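Local coordinates for AB hydrolase-1 domain-containing protein (Streptococcus mutans, PDB 4L9A), which is an alpha/beta hydrolase that probably acts as a carboxylesterase, at residues 43-48 against 110-115. Residues are numbered along the deposited sequence; the frame is centred on the assembly and turned at random.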
loop_
_atom_site.group_PDB
_atom_site.type_symbol
_atom_site.label_atom_id
_atom_site.label_comp_id
_atom_site.label_asym_id
_atom_site.label_seq_id
_atom_site.Cartn_x
_atom_site.Cartn_y
_atom_site.Cartn_z
ATOM N N CYS A 43 14.053 -6.256 -4.670
ATOM C CA CYS A 43 13.396 -4.970 -4.835
ATOM C C CYS A 43 12.234 -4.832 -3.857
ATOM O O CYS A 43 11.375 -5.718 -3.770
ATOM C CB CYS A 43 12.903 -4.818 -6.277
ATOM S SG CYS A 43 12.119 -3.235 -6.648
ATOM N N PHE A 44 12.221 -3.731 -3.115
ATOM C CA PHE A 44 11.054 -3.380 -2.308
ATOM C C PHE A 44 9.989 -2.704 -3.147
ATOM O O PHE A 44 10.181 -1.585 -3.649
ATOM C CB PHE A 44 11.443 -2.508 -1.116
ATOM C CG PHE A 44 11.703 -3.294 0.145
ATOM C CD1 PHE A 44 10.831 -3.221 1.222
ATOM C CD2 PHE A 44 12.808 -4.126 0.239
ATOM C CE1 PHE A 44 11.072 -3.958 2.384
ATOM C CE2 PHE A 44 13.053 -4.859 1.390
ATOM C CZ PHE A 44 12.184 -4.770 2.461
ATOM N N VAL A 45 8.868 -3.402 -3.301
ATOM C CA VAL A 45 7.746 -2.925 -4.084
ATOM C C VAL A 45 6.690 -2.330 -3.149
ATOM O O VAL A 45 6.231 -2.998 -2.213
ATOM C CB VAL A 45 7.117 -4.079 -4.890
ATOM C CG1 VAL A 45 5.876 -3.597 -5.619
ATOM C CG2 VAL A 45 8.144 -4.693 -5.862
ATOM N N PHE A 46 6.305 -1.084 -3.402
ATOM C CA PHE A 46 5.341 -0.390 -2.542
ATOM C C PHE A 46 3.995 -0.167 -3.206
ATOM O O PHE A 46 3.913 0.288 -4.357
ATOM C CB PHE A 46 5.902 0.968 -2.100
ATOM C CG PHE A 46 7.153 0.864 -1.282
ATOM C CD1 PHE A 46 7.089 0.807 0.105
ATOM C CD2 PHE A 46 8.396 0.808 -1.896
ATOM C CE1 PHE A 46 8.247 0.708 0.859
ATOM C CE2 PHE A 46 9.560 0.707 -1.147
ATOM C CZ PHE A 46 9.488 0.652 0.227
ATOM N N LEU A 47 2.935 -0.453 -2.459
ATOM C CA LEU A 47 1.582 -0.154 -2.886
ATOM C C LEU A 47 0.870 0.603 -1.771
ATOM O O LEU A 47 0.946 0.229 -0.604
ATOM C CB LEU A 47 0.802 -1.429 -3.214
ATOM C CG LEU A 47 1.305 -2.359 -4.315
ATOM C CD1 LEU A 47 0.502 -3.666 -4.304
ATOM C CD2 LEU A 47 1.259 -1.676 -5.701
ATOM N N SER A 48 0.173 1.665 -2.151
ATOM C CA SER A 48 -0.506 2.517 -1.201
ATOM C C SER A 48 -1.904 2.005 -0.900
ATOM O O SER A 48 -2.393 1.054 -1.528
ATOM C CB SER A 48 -0.571 3.945 -1.758
ATOM O OG SER A 48 0.740 4.456 -1.863
ATOM N N GLN A 110 15.059 -9.751 -9.745
ATOM C CA GLN A 110 14.606 -11.135 -9.834
ATOM C C GLN A 110 13.821 -11.584 -8.589
ATOM O O GLN A 110 13.014 -12.510 -8.656
ATOM C CB GLN A 110 15.772 -12.081 -10.135
ATOM C CG GLN A 110 16.183 -12.070 -11.605
ATOM C CD GLN A 110 14.985 -12.212 -12.535
ATOM O OE1 GLN A 110 14.046 -12.955 -12.245
ATOM N NE2 GLN A 110 15.003 -11.482 -13.647
ATOM N N SER A 111 14.061 -10.922 -7.464
ATOM C CA SER A 111 13.286 -11.188 -6.247
ATOM C C SER A 111 12.785 -9.883 -5.630
ATOM O O SER A 111 13.319 -8.800 -5.912
ATOM C CB SER A 111 14.121 -11.972 -5.240
ATOM O OG SER A 111 15.274 -11.236 -4.878
ATOM N N TYR A 112 11.751 -9.973 -4.798
ATOM C CA TYR A 112 11.167 -8.773 -4.225
ATOM C C TYR A 112 10.509 -9.012 -2.871
ATOM O O TYR A 112 10.226 -10.151 -2.487
ATOM C CB TYR A 112 10.127 -8.200 -5.184
ATOM C CG TYR A 112 8.905 -9.074 -5.327
ATOM C CD1 TYR A 112 8.931 -10.220 -6.119
ATOM C CD2 TYR A 112 7.731 -8.763 -4.665
ATOM C CE1 TYR A 112 7.808 -11.029 -6.252
ATOM C CE2 TYR A 112 6.598 -9.562 -4.785
ATOM C CZ TYR A 112 6.643 -10.694 -5.577
ATOM O OH TYR A 112 5.517 -11.482 -5.696
ATOM N N LEU A 113 10.285 -7.917 -2.156
ATOM C CA LEU A 113 9.380 -7.899 -1.012
ATOM C C LEU A 113 8.312 -6.867 -1.318
ATOM O O LEU A 113 8.595 -5.828 -1.917
ATOM C CB LEU A 113 10.109 -7.523 0.276
ATOM C CG LEU A 113 11.037 -8.577 0.879
ATOM C CD1 LEU A 113 12.390 -8.541 0.189
ATOM C CD2 LEU A 113 11.193 -8.337 2.374
ATOM N N LEU A 114 7.080 -7.174 -0.942
ATOM C CA LEU A 114 5.975 -6.243 -1.090
ATOM C C LEU A 114 5.762 -5.514 0.227
ATOM O O LEU A 114 5.728 -6.144 1.287
ATOM C CB LEU A 114 4.702 -7.001 -1.454
ATOM C CG LEU A 114 4.407 -7.111 -2.946
ATOM C CD1 LEU A 114 3.359 -8.187 -3.226
ATOM C CD2 LEU A 114 3.976 -5.750 -3.475
ATOM N N CYS A 115 5.616 -4.195 0.158
ATOM C CA CYS A 115 5.306 -3.388 1.331
ATOM C C CYS A 115 4.072 -2.577 0.988
ATOM O O CYS A 115 4.088 -1.779 0.054
ATOM C CB CYS A 115 6.478 -2.459 1.686
ATOM S SG CYS A 115 6.185 -1.370 3.140
#
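On adjacent parallel strands of the alpha/beta hydrolase sheet, one face of the Phe44 ring is covered by Leu113: CB sits 4.1 Å from the ring centroid and only 10° off the normal, a CH-pi contact, while CD2 reaches the ring's CZ at 3.7 Å. The Phe46 ring meets Cys115 obliquely, with SG of Cys115 4.7 Å from the centroid in a sulfur-aromatic contact. SG stands there because it is anti to the backbone N (chi1 179°). Within its own strand, Leu114 CG lies in plane at the edge of the Tyr112 ring.

These side chains project from strands 43-47 and 111-117. The parallel pairing rests on five backbone hydrogen bonds in which Cys43, Val45 and Leu47 give their N-H to Ser111, Leu113 and Cys115, while the carbonyls of Cys43 and Val45 accept from Leu113 and Cys115. Val45 N to Leu113 O, at 2.8 Å, is nearly straight (174° at the hydrogen). Strand 71-75 bonds to the other edge of 43-47, and strand 134-141 flanks 111-117.

Phe44, Phe46, Leu113 and Cys115 share one face of the sheet. On the other, Val45 and Leu114 lie side by side, and helix 120-130 packs against Leu47, Tyr112 and Leu114. Tyr112 OH is hydrogen-bonded to Ser131 OG, which satisfies the polar end of this buried residue. The branched tips on this face meet closely, Val45 CG1 lying 3.6 Å from Leu114 CD2.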